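Ammonium transporter (PDB 6EU6) probably senses ammonium at the membrane, as an ammonium transporter-family sensor protein, and signals its presence through a histidine kinase. Local coordinates at residues A[242-254]-A[267-279]. Sequence-based numbering, arbitrary orientation.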
ATOM      1  N   THR A 242      -3.087 -13.567  12.748  1.00 26.19           N
ATOM      2  CA  THR A 242      -4.001 -12.608  12.194  1.00 25.28           C
ATOM      3  C   THR A 242      -4.511 -13.100  10.821  1.00 25.52           C
ATOM      4  O   THR A 242      -5.655 -13.054  10.537  1.00 24.80           O
ATOM      5  CB  THR A 242      -3.272 -11.252  12.084  1.00 27.77           C
ATOM      6  OG1 THR A 242      -2.909 -10.851  13.412  1.00 25.42           O
ATOM      7  CG2 THR A 242      -4.142 -10.210  11.449  1.00 29.72           C
ATOM      8  N   ASN A 243      -3.604 -13.623   9.995  1.00 24.04           N
ATOM      9  CA  ASN A 243      -3.941 -14.079   8.677  1.00 25.25           C
ATOM     10  C   ASN A 243      -4.893 -15.263   8.735  1.00 27.92           C
ATOM     11  O   ASN A 243      -5.894 -15.377   7.969  1.00 25.43           O
ATOM     12  CB  ASN A 243      -2.719 -14.481   7.895  1.00 23.75           C
ATOM     13  CG  ASN A 243      -3.045 -14.638   6.436  1.00 27.67           C
ATOM     14  OD1 ASN A 243      -3.250 -13.658   5.726  1.00 27.56           O
ATOM     15  ND2 ASN A 243      -3.076 -15.897   5.963  1.00 31.46           N
ATOM     16  N   MET A 244      -4.591 -16.159   9.645  1.00 26.62           N
ATOM     17  CA  MET A 244      -5.400 -17.353   9.710  1.00 26.53           C
ATOM     18  C   MET A 244      -6.804 -17.051  10.214  1.00 27.07           C
ATOM     19  O   MET A 244      -7.740 -17.718   9.787  1.00 25.83           O
ATOM     20  CB  MET A 244      -4.736 -18.456  10.590  1.00 25.42           C
ATOM     21  CG  MET A 244      -3.381 -18.887  10.112  1.00 30.36           C
ATOM     22  SD  MET A 244      -3.404 -19.415   8.414  1.00 31.23           S
ATOM     23  CE  MET A 244      -4.593 -20.774   8.414  1.00 33.56           C
ATOM     24  N   ALA A 245      -6.976 -16.088  11.135  1.00 28.18           N
ATOM     25  CA  ALA A 245      -8.311 -15.743  11.609  1.00 26.51           C
ATOM     26  C   ALA A 245      -9.121 -15.180  10.430  1.00 26.30           C
ATOM     27  O   ALA A 245     -10.290 -15.569  10.265  1.00 25.49           O
ATOM     28  CB  ALA A 245      -8.332 -14.752  12.788  1.00 24.09           C
ATOM     29  N   ALA A 246      -8.542 -14.251   9.640  1.00 26.97           N
ATOM     30  CA  ALA A 246      -9.220 -13.677   8.476  1.00 26.11           C
ATOM     31  C   ALA A 246      -9.609 -14.775   7.476  1.00 25.80           C
ATOM     32  O   ALA A 246     -10.764 -14.841   6.974  1.00 25.07           O
ATOM     33  CB  ALA A 246      -8.370 -12.646   7.780  1.00 25.41           C
ATOM     34  N   ALA A 247      -8.664 -15.642   7.192  1.00 24.65           N
ATOM     35  CA  ALA A 247      -8.909 -16.645   6.156  1.00 27.09           C
ATOM     36  C   ALA A 247     -10.002 -17.631   6.623  1.00 27.72           C
ATOM     37  O   ALA A 247     -10.917 -17.940   5.883  1.00 26.34           O
ATOM     38  CB  ALA A 247      -7.645 -17.387   5.891  1.00 27.89           C
ATOM     39  N   SER A 248      -9.952 -18.039   7.873  1.00 28.82           N
ATOM     40  CA  SER A 248     -10.964 -18.971   8.406  1.00 32.89           C
ATOM     41  C   SER A 248     -12.296 -18.291   8.483  1.00 30.32           C
ATOM     42  O   SER A 248     -13.295 -18.931   8.231  1.00 27.21           O
ATOM     43  CB  SER A 248     -10.593 -19.555   9.797  1.00 33.62           C
ATOM     44  OG  SER A 248      -9.210 -19.891   9.701  1.00 43.94           O
ATOM     45  N   ALA A 249     -12.324 -17.021   8.909  1.00 28.44           N
ATOM     46  CA  ALA A 249     -13.563 -16.295   8.920  1.00 27.50           C
ATOM     47  C   ALA A 249     -14.213 -16.246   7.539  1.00 30.75           C
ATOM     48  O   ALA A 249     -15.438 -16.486   7.402  1.00 27.45           O
ATOM     49  CB  ALA A 249     -13.444 -14.911   9.573  1.00 26.84           C
ATOM     50  N   GLY A 250     -13.394 -16.015   6.505  1.00 26.39           N
ATOM     51  CA  GLY A 250     -13.925 -15.984   5.181  1.00 27.92           C
ATOM     52  C   GLY A 250     -14.461 -17.350   4.713  1.00 26.99           C
ATOM     53  O   GLY A 250     -15.494 -17.413   4.042  1.00 26.31           O
ATOM     54  N   VAL A 251     -13.737 -18.423   5.017  1.00 29.44           N
ATOM     55  CA  VAL A 251     -14.118 -19.749   4.502  1.00 28.35           C
ATOM     56  C   VAL A 251     -15.414 -20.188   5.217  1.00 33.17           C
ATOM     57  O   VAL A 251     -16.299 -20.775   4.583  1.00 31.52           O
ATOM     58  CB  VAL A 251     -12.963 -20.765   4.603  1.00 33.52           C
ATOM     59  CG1 VAL A 251     -13.444 -22.200   4.326  1.00 35.96           C
ATOM     60  CG2 VAL A 251     -11.830 -20.406   3.581  1.00 33.01           C
ATOM     61  N   SER A 252     -15.502 -19.907   6.527  1.00 30.58           N
ATOM     62  CA  SER A 252     -16.691 -20.273   7.313  1.00 33.31           C
ATOM     63  C   SER A 252     -17.847 -19.522   6.732  1.00 34.11           C
ATOM     64  O   SER A 252     -18.908 -20.077   6.556  1.00 35.46           O
ATOM     65  CB  SER A 252     -16.494 -19.942   8.788  1.00 32.67           C
ATOM     66  OG  SER A 252     -15.295 -20.619   9.139  1.00 45.70           O
ATOM     67  N   ALA A 253     -17.631 -18.254   6.402  1.00 28.80           N
ATOM     68  CA  ALA A 253     -18.667 -17.469   5.765  1.00 30.42           C
ATOM     69  C   ALA A 253     -19.100 -18.000   4.411  1.00 32.08           C
ATOM     70  O   ALA A 253     -20.302 -17.990   4.114  1.00 34.49           O
ATOM     71  CB  ALA A 253     -18.241 -16.006   5.648  1.00 33.00           C
ATOM     72  N   LEU A 254     -18.160 -18.418   3.562  1.00 33.03           N
ATOM     73  CA  LEU A 254     -18.522 -18.938   2.275  1.00 35.30           C
ATOM     74  C   LEU A 254     -19.424 -20.130   2.500  1.00 40.02           C
ATOM     75  O   LEU A 254     -20.423 -20.252   1.811  1.00 38.13           O
ATOM     76  CB  LEU A 254     -17.342 -19.408   1.425  1.00 38.66           C
ATOM     77  CG  LEU A 254     -16.426 -18.301   0.874  1.00 41.06           C
ATOM     78  CD1 LEU A 254     -15.205 -18.983   0.246  1.00 43.47           C
ATOM     79  CD2 LEU A 254     -17.274 -17.416  -0.069  1.00 44.64           C
ATOM     80  N   GLY A 267     -21.345  -8.776   0.419  1.00 35.03           N
ATOM     81  CA  GLY A 267     -21.428  -7.911   1.601  1.00 37.43           C
ATOM     82  C   GLY A 267     -21.136  -8.694   2.873  1.00 35.92           C
ATOM     83  O   GLY A 267     -20.302  -8.299   3.685  1.00 32.65           O
ATOM     84  N   SER A 268     -21.771  -9.840   2.987  1.00 30.48           N
ATOM     85  CA  SER A 268     -21.660 -10.674   4.182  1.00 32.76           C
ATOM     86  C   SER A 268     -20.329 -11.356   4.229  1.00 31.30           C
ATOM     87  O   SER A 268     -19.837 -11.626   5.314  1.00 29.15           O
ATOM     88  CB  SER A 268     -22.799 -11.700   4.249  1.00 34.79           C
ATOM     89  OG  SER A 268     -23.960 -10.973   4.524  1.00 37.58           O
ATOM     90  N   LEU A 269     -19.749 -11.703   3.067  1.00 29.79           N
ATOM     91  CA  LEU A 269     -18.424 -12.301   3.071  1.00 27.21           C
ATOM     92  C   LEU A 269     -17.393 -11.298   3.620  1.00 26.92           C
ATOM     93  O   LEU A 269     -16.529 -11.643   4.431  1.00 26.21           O
ATOM     94  CB  LEU A 269     -18.035 -12.725   1.668  1.00 28.44           C
ATOM     95  CG  LEU A 269     -16.591 -13.169   1.503  1.00 28.18           C
ATOM     96  CD1 LEU A 269     -16.369 -14.481   2.207  1.00 30.46           C
ATOM     97  CD2 LEU A 269     -16.268 -13.309   0.025  1.00 33.89           C
ATOM     98  N   PHE A 270     -17.484 -10.038   3.181  1.00 28.10           N
ATOM     99  CA  PHE A 270     -16.569  -9.011   3.709  1.00 26.65           C
ATOM    100  C   PHE A 270     -16.767  -8.809   5.174  1.00 25.80           C
ATOM    101  O   PHE A 270     -15.801  -8.762   5.958  1.00 26.01           O
ATOM    102  CB  PHE A 270     -16.807  -7.617   3.049  1.00 28.67           C
ATOM    103  CG  PHE A 270     -16.618  -7.575   1.531  1.00 29.54           C
ATOM    104  CD1 PHE A 270     -15.565  -8.154   0.928  1.00 32.19           C
ATOM    105  CD2 PHE A 270     -17.470  -6.847   0.753  1.00 36.96           C
ATOM    106  CE1 PHE A 270     -15.380  -8.137  -0.448  1.00 33.21           C
ATOM    107  CE2 PHE A 270     -17.303  -6.809  -0.620  1.00 38.68           C
ATOM    108  CZ  PHE A 270     -16.232  -7.430  -1.210  1.00 35.01           C
ATOM    109  N   THR A 271     -18.034  -8.704   5.587  1.00 25.92           N
ATOM    110  CA  THR A 271     -18.348  -8.545   7.020  1.00 25.84           C
ATOM    111  C   THR A 271     -17.636  -9.607   7.838  1.00 26.43           C
ATOM    112  O   THR A 271     -17.082  -9.339   8.873  1.00 25.43           O
ATOM    113  CB  THR A 271     -19.875  -8.573   7.251  1.00 29.38           C
ATOM    114  OG1 THR A 271     -20.441  -7.483   6.570  1.00 30.18           O
ATOM    115  CG2 THR A 271     -20.240  -8.477   8.721  1.00 32.89           C
ATOM    116  N   ALA A 272     -17.722 -10.854   7.398  1.00 25.82           N
ATOM    117  CA  ALA A 272     -17.180 -11.902   8.166  1.00 27.44           C
ATOM    118  C   ALA A 272     -15.629 -11.830   8.273  1.00 27.32           C
ATOM    119  O   ALA A 272     -15.076 -12.099   9.332  1.00 26.06           O
ATOM    120  CB  ALA A 272     -17.641 -13.222   7.583  1.00 28.64           C
ATOM    121  N   ILE A 273     -14.952 -11.531   7.132  1.00 26.95           N
ATOM    122  CA  ILE A 273     -13.525 -11.399   7.093  1.00 27.30           C
ATOM    123  C   ILE A 273     -13.084 -10.321   8.076  1.00 24.65           C
ATOM    124  O   ILE A 273     -12.231 -10.559   8.913  1.00 24.15           O
ATOM    125  CB  ILE A 273     -13.036 -11.117   5.649  1.00 26.80           C
ATOM    126  CG1 ILE A 273     -13.274 -12.404   4.836  1.00 28.33           C
ATOM    127  CG2 ILE A 273     -11.570 -10.759   5.708  1.00 27.28           C
ATOM    128  CD1 ILE A 273     -13.145 -12.223   3.348  1.00 27.34           C
ATOM    129  N   LEU A 274     -13.693  -9.147   7.969  1.00 25.72           N
ATOM    130  CA  LEU A 274     -13.291  -8.070   8.822  1.00 25.50           C
ATOM    131  C   LEU A 274     -13.591  -8.352  10.318  1.00 26.18           C
ATOM    132  O   LEU A 274     -12.795  -7.984  11.183  1.00 24.56           O
ATOM    133  CB  LEU A 274     -13.946  -6.770   8.373  1.00 23.63           C
ATOM    134  CG  LEU A 274     -13.707  -6.180   7.009  1.00 26.34           C
ATOM    135  CD1 LEU A 274     -14.264  -4.740   7.046  1.00 30.39           C
ATOM    136  CD2 LEU A 274     -12.256  -6.175   6.698  1.00 29.36           C
ATOM    137  N   ALA A 275     -14.743  -8.979  10.596  1.00 25.75           N
ATOM    138  CA  ALA A 275     -15.074  -9.387  11.972  1.00 25.69           C
ATOM    139  C   ALA A 275     -14.068 -10.361  12.539  1.00 27.50           C
ATOM    140  O   ALA A 275     -13.671 -10.263  13.685  1.00 25.94           O
ATOM    141  CB  ALA A 275     -16.474  -9.964  12.075  1.00 26.04           C
ATOM    142  N   GLY A 276     -13.566 -11.267  11.727  1.00 24.86           N
ATOM    143  CA  GLY A 276     -12.522 -12.132  12.206  1.00 24.57           C
ATOM    144  C   GLY A 276     -11.223 -11.451  12.525  1.00 24.01           C
ATOM    145  O   GLY A 276     -10.593 -11.808  13.523  1.00 26.47           O
ATOM    146  N   LEU A 277     -10.846 -10.473  11.679  1.00 25.89           N
ATOM    147  CA  LEU A 277      -9.758  -9.616  11.969  1.00 25.09           C
ATOM    148  C   LEU A 277      -9.925  -8.878  13.304  1.00 22.51           C
ATOM    149  O   LEU A 277      -9.011  -8.858  14.113  1.00 25.36           O
ATOM    150  CB  LEU A 277      -9.446  -8.711  10.803  1.00 23.80           C
ATOM    151  CG  LEU A 277      -8.810  -9.470   9.591  1.00 25.80           C
ATOM    152  CD1 LEU A 277      -9.033  -8.736   8.271  1.00 27.97           C
ATOM    153  CD2 LEU A 277      -7.324  -9.768   9.783  1.00 26.15           C
ATOM    154  N   VAL A 278     -11.075  -8.301  13.497  1.00 22.99           N
ATOM    155  CA  VAL A 278     -11.376  -7.555  14.723  1.00 26.00           C
ATOM    156  C   VAL A 278     -11.216  -8.510  15.909  1.00 25.87           C
ATOM    157  O   VAL A 278     -10.496  -8.219  16.853  1.00 25.43           O
ATOM    158  CB  VAL A 278     -12.763  -6.923  14.676  1.00 24.00           C
ATOM    159  CG1 VAL A 278     -13.195  -6.500  16.084  1.00 26.67           C
ATOM    160  CG2 VAL A 278     -12.787  -5.700  13.726  1.00 26.54           C
ATOM    161  N   ALA A 279     -11.755  -9.719  15.789  1.00 25.38           N
ATOM    162  CA  ALA A 279     -11.748 -10.630  16.913  1.00 26.68           C
ATOM    163  C   ALA A 279     -10.374 -11.074  17.317  1.00 27.18           C
ATOM    164  O   ALA A 279     -10.028 -11.103  18.535  1.00 25.24           O
ATOM    165  CB  ALA A 279     -12.631 -11.830  16.640  1.00 26.63           C
TER
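Leu-277 sets its CG anti to its own carbonyl carbon (chi1 -71°), which carries the isobutyl end across to Thr-242 and Ala-246. Its CD2 lies 3.6 Å from Thr-242 CG2, and the two side chains cross at about a right angle. The same methyl is 3.7 Å from Ala-246 CB. The hydroxyl of Thr-242 is turned to its own helix and hydrogen-bonds to Val-238 O, one turn earlier. At the other end of the contact, Leu-269 holds CG anti to its backbone N (chi1 171°). This brings CD1 to 3.6 Å from Gly-250 O and also against CD2 of Leu-254. Between these two leucines, small residues let the backbones come close. Gly-250 has no side chain, and Ile-273 CG1 rests on its CA at 3.7 Å. Gly-276 likewise has no CB, and Ala-249 CB packs on its CA while sitting 3.3 Å from Ala-272 O. Ala-253 CB and Ala-272 CB are only 3.4 Å apart, tighter than usual for two methyls. The segments belong to consecutive transmembrane helices, 234-261 and 266-280, of the ammonium transporter fold. The axes of segments 242-254 and 267-279 run roughly antiparallel, at 148°, and approach to 7.6 Å. Cut back to an alanine, Leu-277 would probably leave a gap beside Thr-242 CG2 and Ala-246 CB, costing both methyls their nearest apolar partner on 267-279. All the touching residues are buried. Away from the contact, helix 234-261 faces a second subunit, where Met-244, Ser-248 and Val-251 pack on Leu-56 of that neighbouring subunit. Helix 266-280 turns Leu-274 and Val-278 to Val-325 of helix 322-340.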